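Local coordinates for YfdX protein (Salmonella enterica I, PDB 6A02), which is of uncertain molecular function but is probably involved in the bacterial response to antibiotic stress and in virulence, at residues Lys16-Ala21 with Asn62-Ser67; Leu46-Glu51 with Thr145-Met150; Leu53-Ser58 with Gln138-Val143; Asp76-Ile81 with Leu133-Gln138. All blocks are in the same frame, centred on the assembly; numbering follows the deposited sequence. Where two conformers were deposited one is given.

Contact 1 (Lys16-Ala21 with Asn62-Ser67); sequences KISGQA and NLYVKS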
loop_
_atom_site.group_PDB
_atom_site.type_symbol
_atom_site.label_atom_id
_atom_site.label_comp_id
_atom_site.label_asym_id
_atom_site.label_seq_id
_atom_site.Cartn_x
_atom_site.Cartn_y
_atom_site.Cartn_z
ATOM N N LYS A 16 23.893 -3.444 6.598
ATOM C CA LYS A 16 23.277 -4.751 6.791
ATOM C C LYS A 16 21.778 -4.640 7.056
ATOM O O LYS A 16 21.302 -3.699 7.708
ATOM C CB LYS A 16 23.978 -5.501 7.927
ATOM C CG LYS A 16 25.323 -6.081 7.496
ATOM C CD LYS A 16 26.112 -6.635 8.675
ATOM C CE LYS A 16 27.447 -7.229 8.209
ATOM N NZ LYS A 16 28.559 -7.006 9.184
ATOM N N ILE A 17 21.045 -5.620 6.533
ATOM C CA ILE A 17 19.596 -5.736 6.658
ATOM C C ILE A 17 19.302 -6.995 7.464
ATOM O O ILE A 17 19.913 -8.043 7.224
ATOM C CB ILE A 17 18.957 -5.843 5.256
ATOM C CG1 ILE A 17 19.256 -4.604 4.397
ATOM C CG2 ILE A 17 17.460 -6.086 5.381
ATOM C CD1 ILE A 17 18.962 -4.810 2.916
ATOM N N SER A 18 18.365 -6.907 8.413
ATOM C CA SER A 18 18.099 -8.024 9.323
ATOM C C SER A 18 17.087 -8.990 8.717
ATOM O O SER A 18 15.880 -8.719 8.709
ATOM C CB SER A 18 17.623 -7.548 10.691
ATOM O OG SER A 18 17.246 -8.669 11.482
ATOM N N GLY A 19 17.568 -10.145 8.259
ATOM C CA GLY A 19 16.647 -11.174 7.816
ATOM C C GLY A 19 15.847 -11.782 8.949
ATOM O O GLY A 19 14.713 -12.226 8.740
ATOM N N GLN A 20 16.424 -11.825 10.155
ATOM C CA GLN A 20 15.682 -12.338 11.301
ATOM C C GLN A 20 14.492 -11.447 11.621
ATOM O O GLN A 20 13.393 -11.944 11.899
ATOM C CB GLN A 20 16.581 -12.442 12.528
ATOM C CG GLN A 20 17.608 -13.561 12.480
ATOM C CD GLN A 20 18.539 -13.495 13.668
ATOM O OE1 GLN A 20 19.198 -12.478 13.893
ATOM N NE2 GLN A 20 18.585 -14.571 14.452
ATOM N N ALA A 21 14.694 -10.129 11.608
ATOM C CA ALA A 21 13.590 -9.225 11.914
ATOM C C ALA A 21 12.549 -9.226 10.808
ATOM O O ALA A 21 11.354 -9.060 11.082
ATOM C CB ALA A 21 14.109 -7.811 12.158
ATOM N N ASN A 62 23.228 -3.724 16.520
ATOM C CA ASN A 62 23.785 -2.461 16.047
ATOM C C ASN A 62 24.005 -2.465 14.541
ATOM O O ASN A 62 23.949 -1.404 13.907
ATOM C CB ASN A 62 25.136 -2.182 16.721
ATOM C CG ASN A 62 25.043 -2.095 18.229
ATOM O OD1 ASN A 62 24.506 -1.130 18.773
ATOM N ND2 ASN A 62 25.590 -3.093 18.916
ATOM N N LEU A 63 24.259 -3.638 13.955
ATOM C CA LEU A 63 24.583 -3.715 12.533
ATOM C C LEU A 63 23.440 -3.245 11.644
ATOM O O LEU A 63 23.682 -2.844 10.499
ATOM C CB LEU A 63 24.934 -5.154 12.149
ATOM C CG LEU A 63 26.156 -5.751 12.856
ATOM C CD1 LEU A 63 26.372 -7.181 12.399
ATOM C CD2 LEU A 63 27.370 -4.896 12.569
ATOM N N TYR A 64 22.203 -3.278 12.141
ATOM C CA TYR A 64 21.029 -3.021 11.313
ATOM C C TYR A 64 20.414 -1.655 11.556
ATOM O O TYR A 64 19.428 -1.307 10.899
ATOM C CB TYR A 64 19.982 -4.112 11.549
ATOM C CG TYR A 64 20.577 -5.493 11.551
ATOM C CD1 TYR A 64 20.997 -6.090 10.372
ATOM C CD2 TYR A 64 20.736 -6.195 12.738
ATOM C CE1 TYR A 64 21.558 -7.364 10.379
ATOM C CE2 TYR A 64 21.287 -7.463 12.757
ATOM C CZ TYR A 64 21.694 -8.039 11.579
ATOM O OH TYR A 64 22.245 -9.302 11.595
ATOM N N VAL A 65 20.984 -0.866 12.464
ATOM C CA VAL A 65 20.373 0.388 12.876
ATOM C C VAL A 65 20.531 1.444 11.789
ATOM O O VAL A 65 21.609 1.613 11.201
ATOM C CB VAL A 65 20.995 0.838 14.209
ATOM C CG1 VAL A 65 20.616 2.265 14.529
ATOM C CG2 VAL A 65 20.565 -0.097 15.325
ATOM N N LYS A 66 19.443 2.156 11.503
ATOM C CA LYS A 66 19.480 3.342 10.652
ATOM C C LYS A 66 19.652 4.527 11.592
ATOM O O LYS A 66 18.688 4.997 12.196
ATOM C CB LYS A 66 18.191 3.450 9.848
ATOM C CG LYS A 66 18.157 4.624 8.888
ATOM C CD LYS A 66 17.438 4.240 7.610
ATOM C CE LYS A 66 17.415 5.381 6.607
ATOM N NZ LYS A 66 18.772 5.869 6.270
ATOM N N SER A 67 20.890 5.004 11.732
ATOM C CA SER A 67 21.188 5.957 12.796
ATOM C C SER A 67 20.554 7.322 12.554
ATOM O O SER A 67 20.264 8.041 13.516
ATOM C CB SER A 67 22.700 6.074 12.985
ATOM O OG SER A 67 23.337 6.290 11.738
HETATM O O HOH W 1 25.708 -2.487 8.610
#
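Lys16 and Tyr64 bring the two backbones closest, their CA atoms 5.3 Å apart, where the loop leading into helix 19-36 passes the 3-10 turn of 62-64. No direct hydrogen bond joins the segments; one water does, accepting from Lys16 N and donating to Leu63 O. The Tyr64 ring and the Lys16 chain carry the contact between them. The ring lies between two carbons: Ser18 CB sits over the centre of one face, 3.7 Å from the centroid and 13° off the ring normal, a CH-pi contact, while CB of Leu63, its own neighbour in the chain, covers the opposite face. Lys16 O lies at the ring edge, 3.6 Å from Tyr64 CD1. Outside the ring, the chains of Lys16 and Leu63 run side by side and point the same way, with Lys16 CD 3.8 Å from Leu63 CD1, an aliphatic contact near the surface. Ser18 has a second task. Its OG, anti to the backbone N at chi1 174°, turns to the helix and accepts from Ala21 N at 2.9 Å, while CB remains on the ring. Arg80 of strand 77-89 ties both backbones together, its NE donating to Lys16 O and its main chain bonding to those of Ser18 and Tyr64. The arrangement is a serine N-cap at the start of helix 19-36, with a tyrosine ring packed on the capping residue.

Contact 2 (Leu46-Glu51 with Thr145-Met150); sequences LAAQAE and TALSLM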
loop_
_atom_site.group_PDB
_atom_site.type_symbol
_atom_site.label_atom_id
_atom_site.label_comp_id
_atom_site.label_asym_id
_atom_site.label_seq_id
_atom_site.Cartn_x
_atom_site.Cartn_y
_atom_site.Cartn_z
ATOM N N LEU A 46 3.756 -18.895 16.757
ATOM C CA LEU A 46 4.311 -17.956 15.789
ATOM C C LEU A 46 4.843 -16.704 16.478
ATOM O O LEU A 46 5.917 -16.202 16.126
ATOM C CB LEU A 46 3.235 -17.598 14.761
ATOM C CG LEU A 46 2.888 -18.732 13.798
ATOM C CD1 LEU A 46 1.522 -18.512 13.183
ATOM C CD2 LEU A 46 3.942 -18.854 12.713
ATOM N N ALA A 47 4.118 -16.199 17.476
ATOM C CA ALA A 47 4.596 -15.041 18.221
ATOM C C ALA A 47 5.842 -15.385 19.027
ATOM O O ALA A 47 6.751 -14.556 19.155
ATOM C CB ALA A 47 3.490 -14.488 19.123
ATOM N N ALA A 48 5.910 -16.609 19.560
ATOM C CA ALA A 48 7.110 -17.037 20.271
ATOM C C ALA A 48 8.307 -17.099 19.340
ATOM O O ALA A 48 9.422 -16.724 19.725
ATOM C CB ALA A 48 6.876 -18.388 20.946
ATOM N N GLN A 49 8.105 -17.558 18.106
ATOM C CA GLN A 49 9.210 -17.543 17.153
ATOM C C GLN A 49 9.653 -16.117 16.856
ATOM O O GLN A 49 10.853 -15.830 16.794
ATOM C CB GLN A 49 8.844 -18.266 15.857
ATOM C CG GLN A 49 8.552 -19.763 15.980
ATOM C CD GLN A 49 7.980 -20.357 14.699
ATOM O OE1 GLN A 49 7.686 -19.642 13.743
ATOM N NE2 GLN A 49 7.825 -21.674 14.676
ATOM N N ALA A 50 8.694 -15.204 16.671
ATOM C CA ALA A 50 9.052 -13.809 16.440
ATOM C C ALA A 50 9.836 -13.243 17.615
ATOM O O ALA A 50 10.809 -12.501 17.424
ATOM C CB ALA A 50 7.787 -12.989 16.183
ATOM N N GLU A 51 9.419 -13.573 18.841
ATOM C CA GLU A 51 10.136 -13.103 20.020
ATOM C C GLU A 51 11.572 -13.609 20.027
ATOM O O GLU A 51 12.502 -12.846 20.311
ATOM C CB GLU A 51 9.397 -13.538 21.286
ATOM C CG GLU A 51 9.960 -12.930 22.567
ATOM C CD GLU A 51 9.257 -13.427 23.815
ATOM O OE1 GLU A 51 8.973 -14.644 23.898
ATOM O OE2 GLU A 51 8.988 -12.597 24.713
ATOM N N THR A 145 4.480 -8.480 24.966
ATOM C CA THR A 145 3.214 -8.164 25.615
ATOM C C THR A 145 2.064 -8.935 24.979
ATOM O O THR A 145 1.172 -9.417 25.684
ATOM C CB THR A 145 2.964 -6.653 25.602
ATOM O OG1 THR A 145 4.095 -5.976 26.162
ATOM C CG2 THR A 145 1.738 -6.323 26.437
ATOM N N ALA A 146 2.078 -9.098 23.652
ATOM C CA ALA A 146 1.028 -9.886 23.012
ATOM C C ALA A 146 1.038 -11.331 23.504
ATOM O O ALA A 146 -0.026 -11.918 23.734
ATOM C CB ALA A 146 1.168 -9.836 21.487
ATOM N N LEU A 147 2.230 -11.924 23.653
ATOM C CA LEU A 147 2.311 -13.281 24.190
ATOM C C LEU A 147 1.740 -13.342 25.600
ATOM O O LEU A 147 0.989 -14.270 25.937
ATOM C CB LEU A 147 3.757 -13.771 24.173
ATOM C CG LEU A 147 4.256 -14.348 22.858
ATOM C CD1 LEU A 147 5.765 -14.498 22.912
ATOM C CD2 LEU A 147 3.572 -15.682 22.575
ATOM N N SER A 148 2.065 -12.349 26.433
ATOM C CA SER A 148 1.512 -12.309 27.784
ATOM C C SER A 148 -0.008 -12.229 27.755
ATOM O O SER A 148 -0.692 -12.905 28.533
ATOM C CB SER A 148 2.096 -11.118 28.538
ATOM O OG SER A 148 3.497 -11.260 28.719
ATOM N N LEU A 149 -0.559 -11.399 26.868
ATOM C CA LEU A 149 -2.008 -11.323 26.732
ATOM C C LEU A 149 -2.588 -12.650 26.263
ATOM O O LEU A 149 -3.658 -13.067 26.726
ATOM C CB LEU A 149 -2.383 -10.195 25.763
ATOM C CG LEU A 149 -2.094 -8.790 26.291
ATOM C CD1 LEU A 149 -2.130 -7.764 25.161
ATOM C CD2 LEU A 149 -3.093 -8.408 27.382
ATOM N N MET A 150 -1.898 -13.333 25.340
ATOM C CA MET A 150 -2.355 -14.653 24.917
ATOM C C MET A 150 -2.353 -15.636 26.086
ATOM O O MET A 150 -3.307 -16.407 26.253
ATOM C CB MET A 150 -1.504 -15.172 23.760
ATOM C CG MET A 150 -1.685 -14.374 22.459
ATOM S SD MET A 150 -0.677 -15.086 21.138
ATOM C CE MET A 150 -0.435 -13.643 20.081
#
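Leu147 is the bump of this contact, and the hollow that receives it is lined by Ala47, Ala48 and Glu51 on the facing helix. Its two methyls divide the work. Leu147 CD2 lies against Ala47 CB at 3.7 Å. Leu147 CD1 turns to the other side of the hollow and rests 3.9 Å from Ala48 CA. The small alanines let the leucine branch come this close to the backbone: Leu147 CD2 is 3.9 Å from Ala48 N. The axes of segments 46-51 and 145-150 come within 9.9 Å, with a crossing angle of -151°; they belong to helices 40-54 and 136-151, an antiparallel pair in the helical part of the subunit, and their nearest CA atoms are those of Ala47 and Leu147. Glu51 forms the far wall of the hollow. Its CG is anti to the backbone N (chi1 -172°) and the chain is extended beyond it, crossing Leu147 obliquely, with OE1 3.4 Å from Leu147 CD1. This is a contact of a carboxylate oxygen with a methyl; the polar partner of Glu51 is Thr144, whose OG1 bonds to OE2. One turn beyond Leu147, Met150 CE reaches Ala47 CB at 4.1 Å, so that Ala47 CB meets both Leu147 and Met150. Ser31 of helix 19-36 packs on Ala47 and Met150, and Ala158 and Leu162 of helix 155-167 also touch Met150.

Contact 3 (Leu53-Ser58 with Gln138-Val143); sequences LLNDDS and QTRKDV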
loop_
_atom_site.group_PDB
_atom_site.type_symbol
_atom_site.label_atom_id
_atom_site.label_comp_id
_atom_site.label_asym_id
_atom_site.label_seq_id
_atom_site.Cartn_x
_atom_site.Cartn_y
_atom_site.Cartn_z
ATOM N N LEU A 53 13.395 -14.509 17.445
ATOM C CA LEU A 53 14.147 -13.867 16.370
ATOM C C LEU A 53 14.572 -12.452 16.747
ATOM O O LEU A 53 15.716 -12.054 16.496
ATOM C CB LEU A 53 13.330 -13.871 15.080
ATOM C CG LEU A 53 13.120 -15.213 14.369
ATOM C CD1 LEU A 53 11.933 -15.148 13.422
ATOM C CD2 LEU A 53 14.365 -15.626 13.604
ATOM N N LEU A 54 13.660 -11.667 17.335
ATOM C CA LEU A 54 13.959 -10.271 17.638
ATOM C C LEU A 54 14.873 -10.102 18.841
ATOM O O LEU A 54 15.417 -9.008 19.036
ATOM C CB LEU A 54 12.658 -9.502 17.894
ATOM C CG LEU A 54 11.764 -9.303 16.677
ATOM C CD1 LEU A 54 10.416 -8.734 17.113
ATOM C CD2 LEU A 54 12.455 -8.379 15.679
ATOM N N ASN A 55 15.036 -11.141 19.661
ATOM C CA ASN A 55 15.774 -11.029 20.912
ATOM C C ASN A 55 16.986 -11.945 20.936
ATOM O O ASN A 55 17.546 -12.205 22.007
ATOM C CB ASN A 55 14.861 -11.308 22.105
ATOM C CG ASN A 55 13.841 -10.211 22.315
ATOM O OD1 ASN A 55 14.161 -9.146 22.849
ATOM N ND2 ASN A 55 12.606 -10.457 21.889
ATOM N N ASP A 56 17.397 -12.436 19.772
ATOM C CA ASP A 56 18.553 -13.315 19.649
ATOM C C ASP A 56 19.801 -12.640 20.208
ATOM O O ASP A 56 20.284 -11.653 19.645
ATOM C CB ASP A 56 18.746 -13.668 18.176
ATOM C CG ASP A 56 19.789 -14.749 17.957
ATOM O OD1 ASP A 56 20.561 -15.043 18.892
ATOM O OD2 ASP A 56 19.835 -15.305 16.839
ATOM N N ASP A 57 20.340 -13.171 21.313
ATOM C CA ASP A 57 21.506 -12.551 21.936
ATOM C C ASP A 57 22.779 -12.733 21.121
ATOM O O ASP A 57 23.754 -12.009 21.353
ATOM C CB ASP A 57 21.706 -13.061 23.368
ATOM C CG ASP A 57 20.519 -12.768 24.266
ATOM O OD1 ASP A 57 19.914 -13.732 24.784
ATOM O OD2 ASP A 57 20.192 -11.577 24.458
ATOM N N SER A 58 22.798 -13.674 20.178
ATOM C CA SER A 58 23.956 -13.852 19.313
ATOM C C SER A 58 23.956 -12.895 18.131
ATOM O O SER A 58 24.963 -12.805 17.419
ATOM C CB SER A 58 24.063 -15.306 18.838
ATOM O OG SER A 58 23.118 -15.610 17.827
ATOM N N GLN A 138 10.377 -1.113 20.471
ATOM C CA GLN A 138 8.920 -1.012 20.452
ATOM C C GLN A 138 8.285 -2.269 19.859
ATOM O O GLN A 138 7.256 -2.749 20.352
ATOM C CB GLN A 138 8.506 0.258 19.708
ATOM C CG GLN A 138 7.009 0.524 19.674
ATOM C CD GLN A 138 6.671 1.917 19.134
ATOM O OE1 GLN A 138 7.473 2.556 18.438
ATOM N NE2 GLN A 138 5.466 2.388 19.449
ATOM N N THR A 139 8.897 -2.832 18.815
ATOM C CA THR A 139 8.383 -4.082 18.261
ATOM C C THR A 139 8.579 -5.240 19.227
ATOM O O THR A 139 7.669 -6.057 19.410
ATOM C CB THR A 139 9.026 -4.383 16.905
ATOM O OG1 THR A 139 8.842 -3.257 16.042
ATOM C CG2 THR A 139 8.379 -5.603 16.242
ATOM N N ARG A 140 9.756 -5.328 19.856
ATOM C CA ARG A 140 9.979 -6.359 20.868
ATOM C C ARG A 140 8.904 -6.310 21.943
ATOM O O ARG A 140 8.344 -7.343 22.329
ATOM C CB ARG A 140 11.356 -6.182 21.510
ATOM C CG ARG A 140 12.497 -6.671 20.664
ATOM C CD ARG A 140 13.811 -6.200 21.259
ATOM N NE ARG A 140 14.960 -6.810 20.601
ATOM C CZ ARG A 140 16.213 -6.420 20.797
ATOM N NH1 ARG A 140 16.465 -5.413 21.626
ATOM N NH2 ARG A 140 17.211 -7.035 20.170
ATOM N N LYS A 141 8.598 -5.103 22.429
ATOM C CA LYS A 141 7.599 -4.959 23.486
ATOM C C LYS A 141 6.220 -5.398 23.015
ATOM O O LYS A 141 5.489 -6.057 23.759
ATOM C CB LYS A 141 7.569 -3.522 24.009
ATOM C CG LYS A 141 6.608 -3.316 25.181
ATOM C CD LYS A 141 6.733 -1.909 25.752
ATOM C CE LYS A 141 5.715 -1.655 26.854
ATOM N NZ LYS A 141 5.684 -0.212 27.235
ATOM N N ASP A 142 5.837 -5.040 21.785
ATOM C CA ASP A 142 4.563 -5.510 21.243
ATOM C C ASP A 142 4.482 -7.034 21.270
ATOM O O ASP A 142 3.455 -7.607 21.650
ATOM C CB ASP A 142 4.378 -5.027 19.801
ATOM C CG ASP A 142 4.146 -3.529 19.675
ATOM O OD1 ASP A 142 3.809 -2.859 20.676
ATOM O OD2 ASP A 142 4.287 -3.035 18.526
ATOM N N VAL A 143 5.550 -7.715 20.847
ATOM C CA VAL A 143 5.508 -9.173 20.756
ATOM C C VAL A 143 5.431 -9.800 22.139
ATOM O O VAL A 143 4.598 -10.677 22.392
ATOM C CB VAL A 143 6.707 -9.707 19.957
ATOM C CG1 VAL A 143 6.711 -11.238 19.964
ATOM C CG2 VAL A 143 6.631 -9.193 18.544
HETATM O O HOH W 2 10.047 -9.665 22.136
#
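A helix C-terminus held by an arginine is the motif here: Arg140 of helix 136-151 reaches across to Leu54, the last helical residue of helix 40-54, and grips its carbonyl oxygen side-on with two nitrogens. Arg140 NE donates to Leu54 O at 2.7 Å and NH2 to the same atom at 2.9 Å, with N-H...O angles of 150° and 138°. The oxygen lies in the guanidinium plane; relative to the Leu54 carbonyl plane, NH2 lies in it and NE well above it. A positive group here would probably be favoured by the partial negative charge of the helix end. The Arg140 chain, extended from CG to NE, slants past Asn55, whose OD1 is 3.4 Å from Arg140 CD. Trp61 adds a cation-pi contact, and Gln137 OE1 takes Arg140 NH1. Alongside these bonds, Leu54 CD1 packs on Thr139 CG2 at 3.8 Å and, a little farther off, on Val143 CG2. In the loop beyond, Asp56 forms an Asx turn, its OD1 accepting from both N and OG of Ser58. Asn55 ND2, which also bonds to Glu51 O, donates at 2.7 Å to a water that in turn donates to Arg140 O at 2.9 Å.

Contact 4 (Asp76-Ile81 with Leu133-Gln138); sequences DHYIRI and LIPLQQ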
loop_
_atom_site.group_PDB
_atom_site.type_symbol
_atom_site.label_atom_id
_atom_site.label_comp_id
_atom_site.label_asym_id
_atom_site.label_seq_id
_atom_site.Cartn_x
_atom_site.Cartn_y
_atom_site.Cartn_z
ATOM N N ASP A 76 15.003 4.107 21.659
ATOM C CA ASP A 76 14.819 3.092 20.636
ATOM C C ASP A 76 15.519 3.513 19.346
ATOM O O ASP A 76 15.973 4.652 19.189
ATOM C CB ASP A 76 13.324 2.886 20.387
ATOM C CG ASP A 76 12.994 1.524 19.803
ATOM O OD1 ASP A 76 13.913 0.735 19.511
ATOM O OD2 ASP A 76 11.784 1.252 19.641
ATOM N N HIS A 77 15.588 2.571 18.407
ATOM C CA HIS A 77 16.195 2.819 17.109
ATOM C C HIS A 77 15.435 2.032 16.060
ATOM O O HIS A 77 14.928 0.938 16.329
ATOM C CB HIS A 77 17.661 2.377 17.097
ATOM C CG HIS A 77 18.513 3.110 18.086
ATOM N ND1 HIS A 77 19.157 4.288 17.779
ATOM C CD2 HIS A 77 18.804 2.846 19.381
ATOM C CE1 HIS A 77 19.820 4.713 18.840
ATOM N NE2 HIS A 77 19.624 3.855 19.825
ATOM N N TYR A 78 15.387 2.588 14.857
ATOM C CA TYR A 78 14.893 1.845 13.707
ATOM C C TYR A 78 15.980 0.934 13.157
ATOM O O TYR A 78 17.148 1.332 13.057
ATOM C CB TYR A 78 14.496 2.821 12.605
ATOM C CG TYR A 78 13.128 3.413 12.774
ATOM C CD1 TYR A 78 11.992 2.652 12.508
ATOM C CD2 TYR A 78 12.961 4.743 13.159
ATOM C CE1 TYR A 78 10.722 3.181 12.653
ATOM C CE2 TYR A 78 11.686 5.297 13.294
ATOM C CZ TYR A 78 10.574 4.503 13.047
ATOM O OH TYR A 78 9.309 5.036 13.186
ATOM N N ILE A 79 15.590 -0.286 12.786
ATOM C CA ILE A 79 16.469 -1.215 12.083
ATOM C C ILE A 79 15.913 -1.530 10.698
ATOM O O ILE A 79 14.696 -1.536 10.469
ATOM C CB ILE A 79 16.738 -2.521 12.866
ATOM C CG1 ILE A 79 15.433 -3.277 13.133
ATOM C CG2 ILE A 79 17.536 -2.244 14.159
ATOM C CD1 ILE A 79 15.663 -4.769 13.461
ATOM N N ARG A 80 16.827 -1.812 9.775
ATOM C CA ARG A 80 16.491 -2.174 8.400
ATOM C C ARG A 80 16.067 -3.634 8.318
ATOM O O ARG A 80 16.780 -4.523 8.800
ATOM C CB ARG A 80 17.716 -1.981 7.500
ATOM C CG ARG A 80 18.137 -0.530 7.316
ATOM C CD ARG A 80 19.419 -0.410 6.492
ATOM N NE ARG A 80 20.536 -0.966 7.241
ATOM C CZ ARG A 80 21.305 -0.265 8.072
ATOM N NH1 ARG A 80 21.110 1.043 8.237
ATOM N NH2 ARG A 80 22.281 -0.880 8.736
ATOM N N ILE A 81 14.921 -3.892 7.682
ATOM C CA ILE A 81 14.445 -5.256 7.485
ATOM C C ILE A 81 14.262 -5.643 6.026
ATOM O O ILE A 81 14.107 -6.840 5.741
ATOM C CB ILE A 81 13.169 -5.578 8.302
ATOM C CG1 ILE A 81 11.943 -4.874 7.719
ATOM C CG2 ILE A 81 13.371 -5.219 9.758
ATOM C CD1 ILE A 81 10.628 -5.328 8.341
ATOM N N LEU A 133 11.749 -0.357 7.552
ATOM C CA LEU A 133 12.331 -0.236 8.882
ATOM C C LEU A 133 11.293 -0.562 9.942
ATOM O O LEU A 133 10.099 -0.292 9.765
ATOM C CB LEU A 133 12.828 1.198 9.152
ATOM C CG LEU A 133 13.574 1.936 8.030
ATOM C CD1 LEU A 133 13.840 3.385 8.407
ATOM C CD2 LEU A 133 14.880 1.239 7.703
ATOM N N ILE A 134 11.760 -1.100 11.069
ATOM C CA ILE A 134 10.916 -1.215 12.261
ATOM C C ILE A 134 11.636 -0.640 13.470
ATOM O O ILE A 134 12.875 -0.678 13.543
ATOM C CB ILE A 134 10.487 -2.660 12.561
ATOM C CG1 ILE A 134 11.709 -3.553 12.783
ATOM C CG2 ILE A 134 9.545 -3.191 11.465
ATOM C CD1 ILE A 134 11.362 -4.883 13.404
ATOM N N PRO A 135 10.899 -0.117 14.452
ATOM C CA PRO A 135 11.514 0.295 15.722
ATOM C C PRO A 135 11.750 -0.950 16.565
ATOM O O PRO A 135 10.810 -1.671 16.898
ATOM C CB PRO A 135 10.450 1.200 16.346
ATOM C CG PRO A 135 9.139 0.641 15.810
ATOM C CD PRO A 135 9.444 0.139 14.415
ATOM N N LEU A 136 13.010 -1.206 16.914
ATOM C CA LEU A 136 13.359 -2.524 17.437
ATOM C C LEU A 136 12.745 -2.778 18.808
ATOM O O LEU A 136 12.085 -3.805 19.025
ATOM C CB LEU A 136 14.874 -2.694 17.476
ATOM C CG LEU A 136 15.392 -4.019 18.045
ATOM C CD1 LEU A 136 14.780 -5.236 17.354
ATOM C CD2 LEU A 136 16.916 -4.048 17.949
ATOM N N GLN A 137 12.962 -1.869 19.758
ATOM C CA GLN A 137 12.491 -2.153 21.109
ATOM C C GLN A 137 10.977 -2.064 21.189
ATOM O O GLN A 137 10.344 -2.863 21.886
ATOM C CB GLN A 137 13.164 -1.240 22.133
ATOM C CG GLN A 137 13.038 -1.759 23.563
ATOM C CD GLN A 137 13.566 -3.183 23.729
ATOM O OE1 GLN A 137 14.644 -3.528 23.227
ATOM N NE2 GLN A 137 12.800 -4.021 24.427
ATOM N N GLN A 138 10.377 -1.113 20.471
ATOM C CA GLN A 138 8.920 -1.012 20.452
ATOM C C GLN A 138 8.285 -2.269 19.859
ATOM O O GLN A 138 7.256 -2.749 20.352
ATOM C CB GLN A 138 8.506 0.258 19.708
ATOM C CG GLN A 138 7.009 0.524 19.674
ATOM C CD GLN A 138 6.671 1.917 19.134
ATOM O OE1 GLN A 138 7.473 2.556 18.438
ATOM N NE2 GLN A 138 5.466 2.388 19.449
HETATM O O HOH W 3 10.166 3.488 18.912
#
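Asp76 receives the first turn of helix 136-151 on its carboxylate, at the end of the antiparallel pair of strands 77-89 and 125-135, where the second passes into that helix. Its OD1 accepts from Gln137 N at 2.8 Å, on the syn side, and from His77 N, the two arriving from opposite faces of the carboxylate plane; Asp76 OD2 takes Gln138 N at 2.9 Å from above that plane. Thus two N-H groups of the opening helical turn are satisfied from outside the helix, and the negative charge is probably stabilised by that helix end. Leu136 N bonds to His77 O at 2.9 Å. In the sheet, Ile79 and Ile134 form a hydrogen-bonded pair, with Ile79 N to Ile134 O 2.8 Å and Ile134 N to Ile79 O 3.0 Å, flanked by the non-hydrogen-bonded pairs Tyr78-Pro135 and Arg80-Leu133. Ile79 and Ile134 lie side by side on the face turned to helix 19-36, where Met25 touches Ile134; on the other face Tyr78 CE1 meets Pro135 CD at 3.7 Å. Gln138 NE2 bonds to Ser126 of the second subunit, while a water donates 2.9 Å bonds to both Gln138 OE1 and Asp76 OD2.

In the fold
Helix 136-151 runs through three of the contacts, and their chemistry changes along it. At its start, contact 4 is a buried sheet-to-helix junction that joins backbone and carboxylate hydrogen bonds to isoleucine and tyrosine-proline packing. Contact 3, also buried, pairs this helix with the end of helix 40-54 and mixes an arginine grip with apolar packing; later on helix 136-151 and earlier on helix 40-54, the partly buried contact 2 has no hydrogen bonds across it. Contact 1 is partly buried too, relying on a ring and a water. Arg80 links it to contact 4, and the Gln20-Asp56 hydrogen bond links it to contact 3. Contacts 2, 3 and 4 touch the second subunit, whereas contact 1 meets no other chain.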